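Long-range contacts in Sso-CP2 metallo-carboxypetidase (Sulfolobus solfataricus, PDB 4MMO), which probably hydrolyses peptides as a zinc-dependent carboxypeptidase of the M20 family, found as a two-subunit assembly: residues Y248-E253 with K271-L276; P173-G178 with P371-N376; Y184-L189 with E337-G342; A212-T217 with A332-E337; V41-E46 with V54-N59. All blocks are in the same frame, centred on the assembly; numbering follows the deposited sequence.

Overall arrangement
From the N terminus, contact 5 closes first: a short hairpin at the margin of the mixed sheet that carries zinc ligands. It is complete before the others open. Contact 2 then spans almost 200 residues, pairing 173-178 with 371-376, and the remaining three contacts all lie within that span. Inside it, contact 3 joins two long antiparallel strands through 184-189 and 337-342, and encloses contact 4, which sets helix 207-218 against the loop leading into the second strand; the two share Glu337. Contact 1, the innermost, packs 248-253 on helix 269-278 and touches contact 2 through Tyr248 and Ile374. Contacts 1, 3 and 4 also meet the second subunit.

Contact 1. Residues Y248-E253 with K271-L276; sequences YDIDVE and KIAEAL
With CG anti to its backbone N (chi1 -170°), Tyr248 turns its ring so that the edge carrying CD2 meets the helix 269-278, and Ala273 CB lies near the ring plane, 3.6 Å from Tyr248 CD2. Ile250 takes the other common setting, CG1 anti to the carbonyl carbon, and its extended chain (chi2 171°) delivers CD1 to the same methyl: Ile250 CD1 stands 3.6 Å from Ala273 CB and 3.8 Å from Ile272 CG2. One small side chain thus receives a ring edge and a methyl tip together. Here the turn between helices 239-247 and 252-259 packs its apolar side chains on helix 269-278. Asp251 is the N-cap of helix 252-259, its OD1 accepting a weak bond from Glu253 N. Just beyond, both methyls of Val252 embrace the tip of Ile272, CG1 and CG2 each 3.7 Å from Ile272 CD1, the two chains crossing obliquely. No hydrogen bond joins the segments. Asp249, whose CB points away from residues 271-276, forms salt bridges with Lys170, Arg172 and, at the start of helix 269-278, Lys269, while Ile272 also packs on Leu203 of the second subunit.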
# COMPACT_ATOMS: atom_id res chain seq x y z
N TYR A 248 11.31 -4.25 34.92
CA TYR A 248 10.66 -4.94 33.81
C TYR A 248 11.65 -5.88 33.14
O TYR A 248 12.68 -5.45 32.62
CB TYR A 248 10.09 -3.95 32.80
CG TYR A 248 9.20 -4.58 31.75
CD1 TYR A 248 8.24 -5.51 32.09
CD2 TYR A 248 9.33 -4.23 30.41
CE1 TYR A 248 7.42 -6.09 31.14
CE2 TYR A 248 8.52 -4.81 29.44
CZ TYR A 248 7.57 -5.73 29.81
OH TYR A 248 6.76 -6.31 28.86
N ASP A 249 11.34 -7.17 33.17
CA ASP A 249 12.28 -8.22 32.79
C ASP A 249 12.10 -8.64 31.34
O ASP A 249 11.09 -9.25 30.98
CB ASP A 249 12.12 -9.42 33.73
CG ASP A 249 13.30 -10.37 33.67
OD1 ASP A 249 14.40 -9.96 33.24
OD2 ASP A 249 13.13 -11.55 34.06
N ILE A 250 13.09 -8.30 30.51
CA ILE A 250 13.04 -8.57 29.08
C ILE A 250 14.24 -9.40 28.64
O ILE A 250 15.39 -9.01 28.84
CB ILE A 250 13.07 -7.24 28.28
CG1 ILE A 250 11.81 -6.42 28.58
CG2 ILE A 250 13.18 -7.52 26.77
CD1 ILE A 250 11.85 -5.01 28.01
N ASP A 251 13.95 -10.55 28.03
CA ASP A 251 14.98 -11.31 27.32
C ASP A 251 15.09 -10.73 25.92
O ASP A 251 14.26 -11.02 25.05
CB ASP A 251 14.60 -12.80 27.26
CG ASP A 251 15.73 -13.67 26.72
OD1 ASP A 251 16.61 -13.14 26.01
OD2 ASP A 251 15.72 -14.88 26.99
N VAL A 252 16.11 -9.90 25.71
CA VAL A 252 16.26 -9.16 24.46
C VAL A 252 16.36 -10.08 23.25
O VAL A 252 15.75 -9.81 22.21
CB VAL A 252 17.51 -8.25 24.50
CG1 VAL A 252 17.72 -7.55 23.16
CG2 VAL A 252 17.37 -7.23 25.62
N GLU A 253 17.11 -11.17 23.38
CA GLU A 253 17.33 -12.06 22.24
C GLU A 253 16.08 -12.88 21.93
O GLU A 253 15.79 -13.15 20.77
CB GLU A 253 18.52 -13.00 22.51
CG GLU A 253 18.90 -13.85 21.31
CD GLU A 253 19.20 -13.03 20.07
OE1 GLU A 253 18.90 -13.51 18.95
OE2 GLU A 253 19.72 -11.90 20.21
N LYS A 271 16.55 -0.12 28.03
CA LYS A 271 16.25 0.86 27.00
C LYS A 271 15.04 0.42 26.20
O LYS A 271 14.23 1.24 25.77
CB LYS A 271 17.46 1.05 26.07
CG LYS A 271 17.35 2.23 25.12
CD LYS A 271 17.02 3.52 25.87
CE LYS A 271 17.63 4.74 25.22
NZ LYS A 271 17.24 4.88 23.79
N ILE A 272 14.91 -0.89 25.99
CA ILE A 272 13.77 -1.46 25.29
C ILE A 272 12.52 -1.28 26.12
O ILE A 272 11.47 -0.89 25.60
CB ILE A 272 14.00 -2.96 24.99
CG1 ILE A 272 15.08 -3.12 23.92
CG2 ILE A 272 12.71 -3.64 24.53
CD1 ILE A 272 15.61 -4.53 23.78
N ALA A 273 12.63 -1.55 27.42
CA ALA A 273 11.51 -1.41 28.34
C ALA A 273 11.02 0.03 28.35
O ALA A 273 9.82 0.29 28.35
CB ALA A 273 11.91 -1.84 29.74
N GLU A 274 11.96 0.97 28.36
CA GLU A 274 11.62 2.38 28.39
C GLU A 274 10.90 2.77 27.10
O GLU A 274 9.81 3.34 27.15
CB GLU A 274 12.89 3.22 28.56
CG GLU A 274 12.63 4.69 28.80
CD GLU A 274 13.91 5.49 28.96
OE1 GLU A 274 14.93 4.89 29.37
OE2 GLU A 274 13.90 6.70 28.69
N ALA A 275 11.50 2.46 25.96
CA ALA A 275 10.93 2.83 24.67
C ALA A 275 9.53 2.24 24.49
O ALA A 275 8.59 2.94 24.10
CB ALA A 275 11.83 2.36 23.54
N LEU A 276 9.40 0.96 24.79
CA LEU A 276 8.16 0.23 24.60
C LEU A 276 7.03 0.81 25.46
O LEU A 276 5.90 0.97 24.98
CB LEU A 276 8.38 -1.24 24.95
CG LEU A 276 7.24 -2.22 24.65
CD1 LEU A 276 6.85 -2.19 23.18
CD2 LEU A 276 7.66 -3.62 25.06

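Contact 2. Residues P173-G178 with P371-N376; sequences PQIVLG and PQVIPN
Four backbone hydrogen bonds make the first shell, stitching strands 174-176 and 372-374 into a two-stranded parallel ladder that joins chain parts almost 200 residues apart. Gln372 N donates to Pro173 O, nearly along its C=O axis; Ile175 N gives the shortest bond, 2.8 Å to Gln372 O and almost straight at 172°; Ile374 N then reaches Ile175 O, and Leu177 N reaches Ile374 O at 3.0 Å. Ile175 bonds two residues, Gln372 and Ile374, on either side of its partner Val373, the signature of parallel pairing.

On the face of Ile175 and Val373, Ile175 CG1 runs alongside Pro371 CB at 4.1 Å, while Leu177 crosses Val373 obliquely, its CD1 4.0 Å from Val373 CG1. On the other face Val176 and Ile374 lie side by side. Ile374 holds CG1 in the crowded position between backbone N and carbonyl carbon (chi1 54°), which places CG1 and CD1 against Val176 CG2, each at 4.0 Å; the other branch, Val176 CG1, meets the backbone of Asn376, 3.8 Å from its C atom. An alanine at Val176 would probably loosen the seating of Ile374 and of the Asn376 backbone, since both methyl contacts would go. The Val176 side chain is about 9 Å from that of the zinc ligand Glu163.

Gly178, where strand 178-190 begins, lies so close to the other segment that a CB would clash with Pro375 O. Farther out, Asn376 is held by Arg348 and Leu277 O, and Gln174 NE2 by Gly166 O. Helix 354-367 and strand 395-396 pack on the Ile175 and Leu177 side, while Pro375 rests on helix 239-247.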
# COMPACT_ATOMS: atom_id res chain seq x y z
N PRO A 173 2.66 -14.12 36.54
CA PRO A 173 1.49 -13.29 36.27
C PRO A 173 1.86 -11.82 36.12
O PRO A 173 2.85 -11.38 36.72
CB PRO A 173 0.61 -13.50 37.51
CG PRO A 173 1.56 -13.92 38.59
CD PRO A 173 2.63 -14.71 37.90
N GLN A 174 1.09 -11.07 35.34
CA GLN A 174 1.37 -9.67 35.08
C GLN A 174 0.29 -8.75 35.64
O GLN A 174 -0.90 -9.04 35.55
CB GLN A 174 1.54 -9.43 33.58
CG GLN A 174 2.77 -10.10 33.00
CD GLN A 174 2.94 -9.82 31.53
OE1 GLN A 174 3.96 -9.28 31.10
NE2 GLN A 174 1.94 -10.20 30.73
N ILE A 175 0.74 -7.64 36.22
CA ILE A 175 -0.15 -6.62 36.76
C ILE A 175 0.13 -5.34 36.00
O ILE A 175 1.27 -4.86 35.96
CB ILE A 175 0.12 -6.36 38.27
CG1 ILE A 175 0.15 -7.68 39.06
CG2 ILE A 175 -0.91 -5.40 38.84
CD1 ILE A 175 -1.15 -8.42 39.08
N VAL A 176 -0.90 -4.78 35.38
CA VAL A 176 -0.74 -3.64 34.49
C VAL A 176 -1.57 -2.46 34.97
O VAL A 176 -2.79 -2.55 35.10
CB VAL A 176 -1.11 -4.02 33.06
CG1 VAL A 176 -0.77 -2.89 32.09
CG2 VAL A 176 -0.39 -5.31 32.65
N LEU A 177 -0.90 -1.34 35.24
CA LEU A 177 -1.51 -0.20 35.90
C LEU A 177 -1.91 0.92 34.94
O LEU A 177 -2.04 2.07 35.36
CB LEU A 177 -0.55 0.37 36.94
CG LEU A 177 0.07 -0.65 37.91
CD1 LEU A 177 0.93 0.07 38.94
CD2 LEU A 177 -1.01 -1.47 38.59
N GLY A 178 -2.10 0.59 33.67
CA GLY A 178 -2.48 1.61 32.71
C GLY A 178 -2.40 1.18 31.26
O GLY A 178 -2.16 0.01 30.95
N PRO A 371 4.82 -11.52 41.01
CA PRO A 371 4.09 -10.85 39.92
C PRO A 371 4.88 -9.70 39.31
O PRO A 371 5.50 -8.92 40.04
CB PRO A 371 2.84 -10.31 40.62
CG PRO A 371 2.68 -11.14 41.83
CD PRO A 371 4.06 -11.48 42.27
N GLN A 372 4.86 -9.60 37.99
CA GLN A 372 5.54 -8.52 37.29
C GLN A 372 4.59 -7.34 37.08
O GLN A 372 3.55 -7.48 36.45
CB GLN A 372 6.09 -9.02 35.96
CG GLN A 372 7.07 -10.18 36.11
CD GLN A 372 8.26 -9.82 36.98
OE1 GLN A 372 9.06 -8.96 36.62
NE2 GLN A 372 8.37 -10.47 38.14
N VAL A 373 4.98 -6.19 37.62
CA VAL A 373 4.12 -5.01 37.66
C VAL A 373 4.69 -3.95 36.73
O VAL A 373 5.83 -3.52 36.91
CB VAL A 373 4.07 -4.43 39.10
CG1 VAL A 373 3.05 -3.29 39.19
CG2 VAL A 373 3.73 -5.52 40.10
N ILE A 374 3.91 -3.54 35.74
CA ILE A 374 4.32 -2.46 34.84
C ILE A 374 3.33 -1.30 34.91
O ILE A 374 2.14 -1.51 35.16
CB ILE A 374 4.48 -2.95 33.39
CG1 ILE A 374 3.20 -3.65 32.91
CG2 ILE A 374 5.67 -3.89 33.29
CD1 ILE A 374 3.21 -4.00 31.43
N PRO A 375 3.82 -0.07 34.70
CA PRO A 375 2.96 1.11 34.88
C PRO A 375 1.88 1.24 33.80
O PRO A 375 0.87 1.90 34.03
CB PRO A 375 3.95 2.28 34.79
CG PRO A 375 5.07 1.77 33.96
CD PRO A 375 5.18 0.30 34.26
N ASN A 376 2.09 0.61 32.65
CA ASN A 376 1.11 0.59 31.58
C ASN A 376 1.53 -0.37 30.49
O ASN A 376 2.71 -0.70 30.37
CB ASN A 376 0.92 1.99 30.97
CG ASN A 376 2.20 2.53 30.35
OD1 ASN A 376 3.00 3.18 31.02
ND2 ASN A 376 2.39 2.26 29.06

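Contact 3. Residues Y184-L189 with E337-G342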
# COMPACT_ATOMS: atom_id res chain seq x y z
N TYR A 184 -6.36 6.82 15.67
CA TYR A 184 -6.29 6.34 14.29
C TYR A 184 -6.62 7.47 13.34
O TYR A 184 -7.57 8.22 13.57
CB TYR A 184 -7.27 5.19 14.03
CG TYR A 184 -6.92 3.87 14.67
CD1 TYR A 184 -5.73 3.23 14.38
CD2 TYR A 184 -7.80 3.25 15.55
CE1 TYR A 184 -5.41 2.01 14.95
CE2 TYR A 184 -7.50 2.03 16.13
CZ TYR A 184 -6.30 1.42 15.83
OH TYR A 184 -5.99 0.21 16.40
N VAL A 185 -5.86 7.59 12.27
CA VAL A 185 -6.10 8.61 11.26
C VAL A 185 -5.88 8.05 9.87
O VAL A 185 -4.96 7.27 9.64
CB VAL A 185 -5.18 9.83 11.47
CG1 VAL A 185 -5.26 10.80 10.30
CG2 VAL A 185 -5.54 10.54 12.77
N GLU A 186 -6.75 8.45 8.94
CA GLU A 186 -6.57 8.13 7.54
C GLU A 186 -6.47 9.41 6.73
O GLU A 186 -7.32 10.29 6.84
CB GLU A 186 -7.73 7.28 7.02
CG GLU A 186 -7.65 7.05 5.52
CD GLU A 186 -8.49 5.88 5.05
OE1 GLU A 186 -9.62 5.72 5.56
OE2 GLU A 186 -8.01 5.12 4.19
N LEU A 187 -5.41 9.51 5.93
CA LEU A 187 -5.22 10.64 5.03
C LEU A 187 -5.53 10.18 3.62
O LEU A 187 -5.10 9.11 3.22
CB LEU A 187 -3.79 11.15 5.09
CG LEU A 187 -3.27 11.60 6.45
CD1 LEU A 187 -1.83 12.09 6.33
CD2 LEU A 187 -4.15 12.68 7.04
N VAL A 188 -6.28 10.99 2.88
CA VAL A 188 -6.64 10.66 1.51
C VAL A 188 -6.43 11.85 0.59
O VAL A 188 -6.82 12.98 0.91
CB VAL A 188 -8.11 10.20 1.41
CG1 VAL A 188 -8.44 9.78 -0.02
CG2 VAL A 188 -8.38 9.05 2.37
N LEU A 189 -5.80 11.59 -0.55
CA LEU A 189 -5.68 12.57 -1.62
C LEU A 189 -6.38 12.00 -2.85
O LEU A 189 -6.23 10.82 -3.16
CB LEU A 189 -4.22 12.85 -1.95
CG LEU A 189 -3.34 13.44 -0.85
CD1 LEU A 189 -1.92 13.63 -1.37
CD2 LEU A 189 -3.91 14.76 -0.36
N GLU A 337 -8.57 14.81 2.33
CA GLU A 337 -9.47 14.45 3.41
C GLU A 337 -8.69 13.91 4.60
O GLU A 337 -7.65 13.28 4.43
CB GLU A 337 -10.46 13.38 2.92
CG GLU A 337 -11.90 13.63 3.33
CD GLU A 337 -12.80 12.44 3.07
OE1 GLU A 337 -12.29 11.41 2.58
OE2 GLU A 337 -14.01 12.54 3.35
N ILE A 338 -9.20 14.18 5.80
CA ILE A 338 -8.67 13.59 7.02
C ILE A 338 -9.81 12.91 7.76
O ILE A 338 -10.82 13.54 8.07
CB ILE A 338 -8.04 14.62 7.95
CG1 ILE A 338 -7.17 15.61 7.18
CG2 ILE A 338 -7.22 13.91 9.03
CD1 ILE A 338 -6.71 16.79 8.01
N LEU A 339 -9.65 11.62 8.03
CA LEU A 339 -10.64 10.84 8.75
C LEU A 339 -9.99 10.27 10.01
O LEU A 339 -8.87 9.78 9.95
CB LEU A 339 -11.14 9.70 7.87
CG LEU A 339 -11.66 10.11 6.49
CD1 LEU A 339 -11.69 8.92 5.55
CD2 LEU A 339 -13.04 10.73 6.61
N ALA A 340 -10.69 10.35 11.14
CA ALA A 340 -10.16 9.87 12.41
C ALA A 340 -11.16 8.98 13.14
O ALA A 340 -12.36 9.04 12.89
CB ALA A 340 -9.77 11.03 13.28
N HIS A 341 -10.65 8.16 14.06
CA HIS A 341 -11.49 7.34 14.93
C HIS A 341 -10.66 6.68 16.03
O HIS A 341 -9.43 6.76 16.03
CB HIS A 341 -12.23 6.27 14.13
CG HIS A 341 -11.33 5.29 13.43
ND1 HIS A 341 -10.77 5.54 12.20
CD2 HIS A 341 -10.89 4.06 13.80
CE1 HIS A 341 -10.03 4.51 11.83
NE2 HIS A 341 -10.09 3.60 12.79
N GLY A 342 -11.34 6.04 16.97
CA GLY A 342 -10.68 5.32 18.04
C GLY A 342 -9.89 6.20 18.98
O GLY A 342 -8.80 5.82 19.43
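Two long strands of the antiparallel sheet of this M20 peptidase, 178-190 and 337-348, run side by side here, with 299-312 on the far side of 184-189. Six backbone hydrogen bonds form three reciprocal pairs: Tyr184 with His341, Glu186 with Leu339, Val188 with Glu337. The middle pair is the tightest, Glu186 N lying 2.7 Å from Leu339 O at 171°, in the carbonyl plane. At the Tyr184 end the ladder is less regular: Tyr184 N approaches along the His341 C=O axis, whereas His341 N sits above the plane of the Tyr184 carbonyl.

On the face of Val185 and Leu187, apolar branches lie side by side, both reaching one methyl: Val185 CG1 and Leu187 CD2 are each 3.9 Å from Ile338 CG2. Helix 318-331 packs on this face through Leu329, which touches Leu187 and Ile338. The other face carries Glu186 alongside Leu339, with Glu186 OE1 3.8 Å from Leu339 CD1.

Farther along that face, Tyr184 and His341 also pack on Ser296 of the second subunit. A CB on Gly342 would clash with Tyr184 CD2, and the glycine's positive phi suits a residue without one. The two aromatic planes are 28° from parallel and displaced, leaving little ring-on-ring overlap. His341 has CG in the crowded position between backbone N and carbonyl carbon (chi1 62°), which swings the imidazole over Tyr184 CB. The resulting CH-pi contact puts Tyr184 CB over the imidazole face, 3.6 Å from the centroid of the His341 ring.

Contact 4. Residues A212-T217 with A332-E337; sequences AKIIST and AGFNGE. With SO4 (sulfate ion), chain G.
The Phe334 ring has the backbone N of Gly336 over one face, offset toward the rim, while Ile214 CG1 and the carbonyl carbon of Glu337 lie at its edge. The ring belongs to the loop joining helix 318-331 to strand 337-348, which begins with a Schellman motif: Gly333, at positive phi, ends the helix. Phe334 follows with CG anti to its backbone N (chi1 179°), and its side chain packs on Leu187 and Leu189 of strand 178-190.

Helix 207-218 meets this loop chiefly through Ile214. Its CG1 is anti to the carbonyl carbon and the chain then bends (chi2 -68°), seating the terminal methyl against the Ala332 carbonyl, with Ile214 CD1 3.3 Å from Ala332 O. The same Ile214 CD1 lies 3.7 Å from Ala332 CB and 4.1 Å from Phe334 CB. No hydrogen bond crosses between the segments. Thr217 turns its hydroxyl back to its own helix, OG1 donating to Ile214 O at 2.5 Å, and also bonds His328 NE2. Helix 207-218 also faces the second subunit, where Ala212 packs on that subunit's Ala212. Lys213 NZ bonds Ser216 O and Val219 O of that subunit and a sulfate ion, probably from the crystallisation liquor, with Lys213 NZ 2.9 Å from SO4 O1.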
# COMPACT_ATOMS: atom_id res chain seq x y z
N ALA A 212 3.53 10.97 0.24
CA ALA A 212 4.79 10.47 0.79
C ALA A 212 5.56 11.61 1.45
O ALA A 212 6.16 11.44 2.50
CB ALA A 212 5.64 9.82 -0.30
N LYS A 213 5.52 12.78 0.81
CA LYS A 213 6.20 13.94 1.35
C LYS A 213 5.54 14.41 2.64
O LYS A 213 6.23 14.79 3.59
CB LYS A 213 6.24 15.07 0.32
CG LYS A 213 7.54 15.11 -0.48
CD LYS A 213 7.39 15.88 -1.78
CE LYS A 213 8.65 15.77 -2.63
NZ LYS A 213 9.86 16.28 -1.93
N ILE A 214 4.21 14.36 2.68
CA ILE A 214 3.45 14.77 3.85
C ILE A 214 3.81 13.93 5.07
O ILE A 214 4.19 14.46 6.11
CB ILE A 214 1.92 14.66 3.59
CG1 ILE A 214 1.46 15.74 2.61
CG2 ILE A 214 1.13 14.75 4.90
CD1 ILE A 214 1.53 17.17 3.14
N ILE A 215 3.70 12.61 4.94
CA ILE A 215 3.97 11.73 6.07
C ILE A 215 5.44 11.80 6.48
O ILE A 215 5.78 11.53 7.64
CB ILE A 215 3.55 10.26 5.80
CG1 ILE A 215 4.28 9.70 4.58
CG2 ILE A 215 2.04 10.18 5.61
CD1 ILE A 215 3.98 8.25 4.30
N SER A 216 6.31 12.18 5.55
CA SER A 216 7.73 12.35 5.86
C SER A 216 7.97 13.51 6.82
O SER A 216 8.97 13.51 7.54
CB SER A 216 8.54 12.55 4.58
OG SER A 216 8.59 11.36 3.81
N THR A 217 7.07 14.49 6.84
CA THR A 217 7.24 15.66 7.70
C THR A 217 6.84 15.36 9.14
O THR A 217 7.18 16.11 10.05
CB THR A 217 6.40 16.87 7.21
OG1 THR A 217 5.00 16.55 7.28
CG2 THR A 217 6.77 17.25 5.77
N ALA A 332 1.96 21.98 6.03
CA ALA A 332 2.64 21.10 5.09
C ALA A 332 1.95 21.10 3.73
O ALA A 332 2.36 20.38 2.82
CB ALA A 332 2.70 19.69 5.65
N GLY A 333 0.91 21.91 3.60
CA GLY A 333 0.20 22.06 2.33
C GLY A 333 -0.65 20.86 1.99
O GLY A 333 -0.84 20.54 0.82
N PHE A 334 -1.17 20.19 3.02
CA PHE A 334 -2.02 19.02 2.81
C PHE A 334 -3.32 19.45 2.14
O PHE A 334 -3.99 20.38 2.59
CB PHE A 334 -2.30 18.30 4.13
CG PHE A 334 -3.19 17.10 3.99
CD1 PHE A 334 -2.72 15.94 3.40
CD2 PHE A 334 -4.49 17.13 4.45
CE1 PHE A 334 -3.54 14.83 3.27
CE2 PHE A 334 -5.32 16.03 4.33
CZ PHE A 334 -4.84 14.88 3.74
N ASN A 335 -3.67 18.77 1.05
CA ASN A 335 -4.84 19.11 0.26
C ASN A 335 -5.69 17.88 0.02
O ASN A 335 -5.72 17.33 -1.08
CB ASN A 335 -4.41 19.72 -1.07
CG ASN A 335 -5.59 20.13 -1.94
OD1 ASN A 335 -6.69 20.34 -1.44
ND2 ASN A 335 -5.36 20.24 -3.24
N GLY A 336 -6.39 17.45 1.07
CA GLY A 336 -7.22 16.26 0.97
C GLY A 336 -8.07 16.03 2.20
O GLY A 336 -8.25 16.93 3.02
N GLU A 337 -8.57 14.81 2.33
CA GLU A 337 -9.47 14.45 3.41
C GLU A 337 -8.69 13.91 4.60
O GLU A 337 -7.65 13.28 4.43
CB GLU A 337 -10.46 13.38 2.92
CG GLU A 337 -11.90 13.63 3.33
CD GLU A 337 -12.80 12.44 3.07
OE1 GLU A 337 -12.29 11.41 2.58
OE2 GLU A 337 -14.01 12.54 3.35
S SO4 G . 10.75 20.01 -1.42
O1 SO4 G . 9.60 19.12 -1.60
O2 SO4 G . 10.78 20.48 -0.04
O3 SO4 G . 11.99 19.27 -1.70
O4 SO4 G . 10.64 21.14 -2.34

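Contact 5. Residues V41-E46 with V54-N59; sequences VKANLE and VYAEIN
Side by side and pointing the same way, Glu46 and Tyr55 lie on one face of a beta hairpin, strands 43-46 and 53-58, at the margin of the mixed sheet. Their carboxylate and ring planes are only 7° apart, yet the carboxylate meets the base of the tyrosine: Glu46 OE1 is 3.4 Å from Tyr55 CB. Tyr55 has CG anti to its backbone N (chi1 176°), while Glu46 runs extended beyond CG, and its OE2 forms a salt bridge with Lys154, which also touches Tyr55. An alanine at Glu46 would probably leave Tyr55 less firmly packed along this flank, as both the carboxylate contact and the Lys154 bridge would be lost.

On the opposite face Leu45 and Val54 also lie side by side, pointing the same way, Leu45 CD2 3.8 Å from Val54 CG2, and the small methyls of Ala43 and Ala56 meet at 4.0 Å from CB to CB. Leu45 and Ala43 also pack on helix 24-39. Val41 crosses Ile58 at about a right angle, its CG2 in the crowded position between backbone N and carbonyl carbon, 4.2 Å from Ile58 CG1.

The backbones join through a reciprocal pair: Asn44 N reaches Tyr55 O at 2.8 Å, and Tyr55 N returns to Asn44 O. Toward Val41 the strands part, and a water molecule bridges them, donating to Lys42 O at 2.6 Å and accepting from Glu57 N at 3.0 Å.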
# COMPACT_ATOMS: atom_id res chain seq x y z
N VAL A 41 -28.57 -14.19 38.99
CA VAL A 41 -29.03 -12.81 39.01
C VAL A 41 -29.59 -12.45 37.64
O VAL A 41 -29.48 -13.23 36.70
CB VAL A 41 -27.89 -11.82 39.35
CG1 VAL A 41 -27.37 -12.08 40.74
CG2 VAL A 41 -26.76 -11.91 38.32
N LYS A 42 -30.19 -11.27 37.53
CA LYS A 42 -30.69 -10.78 36.26
C LYS A 42 -29.57 -10.12 35.45
O LYS A 42 -28.84 -9.27 35.97
CB LYS A 42 -31.83 -9.79 36.50
CG LYS A 42 -32.38 -9.12 35.24
CD LYS A 42 -33.74 -8.50 35.49
CE LYS A 42 -33.85 -7.10 34.92
NZ LYS A 42 -33.01 -6.12 35.68
N ALA A 43 -29.43 -10.52 34.19
CA ALA A 43 -28.48 -9.91 33.27
C ALA A 43 -29.23 -9.24 32.13
O ALA A 43 -30.29 -9.72 31.71
CB ALA A 43 -27.52 -10.96 32.73
N ASN A 44 -28.68 -8.14 31.62
CA ASN A 44 -29.36 -7.33 30.61
C ASN A 44 -28.51 -7.09 29.37
O ASN A 44 -27.34 -6.72 29.46
CB ASN A 44 -29.75 -5.98 31.21
CG ASN A 44 -30.58 -6.12 32.47
OD1 ASN A 44 -31.78 -6.39 32.41
ND2 ASN A 44 -29.94 -5.94 33.63
N LEU A 45 -29.11 -7.31 28.20
CA LEU A 45 -28.55 -6.82 26.95
C LEU A 45 -28.97 -5.37 26.80
O LEU A 45 -30.15 -5.07 26.67
CB LEU A 45 -29.08 -7.61 25.75
CG LEU A 45 -28.45 -8.97 25.42
CD1 LEU A 45 -29.10 -9.53 24.17
CD2 LEU A 45 -26.95 -8.85 25.23
N GLU A 46 -27.98 -4.48 26.84
CA GLU A 46 -28.23 -3.06 26.72
C GLU A 46 -27.75 -2.56 25.37
O GLU A 46 -26.65 -2.90 24.92
CB GLU A 46 -27.58 -2.31 27.87
CG GLU A 46 -28.30 -2.55 29.19
CD GLU A 46 -27.54 -2.04 30.39
OE1 GLU A 46 -26.32 -1.83 30.28
OE2 GLU A 46 -28.17 -1.84 31.45
N VAL A 54 -23.49 -6.47 27.58
CA VAL A 54 -24.09 -7.30 28.62
C VAL A 54 -23.75 -6.73 29.98
O VAL A 54 -22.58 -6.52 30.30
CB VAL A 54 -23.59 -8.75 28.56
CG1 VAL A 54 -24.35 -9.61 29.57
CG2 VAL A 54 -23.74 -9.32 27.16
N TYR A 55 -24.78 -6.47 30.78
CA TYR A 55 -24.61 -5.90 32.10
C TYR A 55 -25.31 -6.75 33.15
O TYR A 55 -26.37 -7.33 32.89
CB TYR A 55 -25.15 -4.47 32.16
CG TYR A 55 -25.08 -3.86 33.53
CD1 TYR A 55 -23.90 -3.33 34.02
CD2 TYR A 55 -26.20 -3.83 34.36
CE1 TYR A 55 -23.82 -2.78 35.28
CE2 TYR A 55 -26.14 -3.28 35.63
CZ TYR A 55 -24.94 -2.75 36.08
OH TYR A 55 -24.86 -2.20 37.34
N ALA A 56 -24.72 -6.83 34.34
CA ALA A 56 -25.33 -7.53 35.46
C ALA A 56 -24.74 -7.02 36.77
O ALA A 56 -23.58 -6.61 36.82
CB ALA A 56 -25.12 -9.03 35.34
N GLU A 57 -25.56 -7.04 37.81
CA GLU A 57 -25.12 -6.65 39.14
C GLU A 57 -25.33 -7.80 40.10
O GLU A 57 -26.40 -8.41 40.14
CB GLU A 57 -25.89 -5.41 39.62
CG GLU A 57 -25.47 -4.94 41.00
CD GLU A 57 -26.12 -3.63 41.39
OE1 GLU A 57 -27.04 -3.18 40.68
OE2 GLU A 57 -25.70 -3.04 42.41
N ILE A 58 -24.28 -8.11 40.86
CA ILE A 58 -24.36 -9.07 41.95
C ILE A 58 -24.19 -8.30 43.25
O ILE A 58 -23.08 -7.96 43.63
CB ILE A 58 -23.27 -10.15 41.84
CG1 ILE A 58 -23.35 -10.87 40.48
CG2 ILE A 58 -23.40 -11.17 42.96
CD1 ILE A 58 -22.49 -10.24 39.40
N ASN A 59 -25.31 -8.01 43.90
CA ASN A 59 -25.30 -7.25 45.15
C ASN A 59 -25.41 -8.16 46.37
O ASN A 59 -26.34 -8.95 46.48
CB ASN A 59 -26.44 -6.24 45.17
CG ASN A 59 -26.41 -5.37 46.41
OD1 ASN A 59 -25.61 -4.44 46.51
ND2 ASN A 59 -27.28 -5.66 47.36
O HOH W 1 -28.55 -7.28 37.60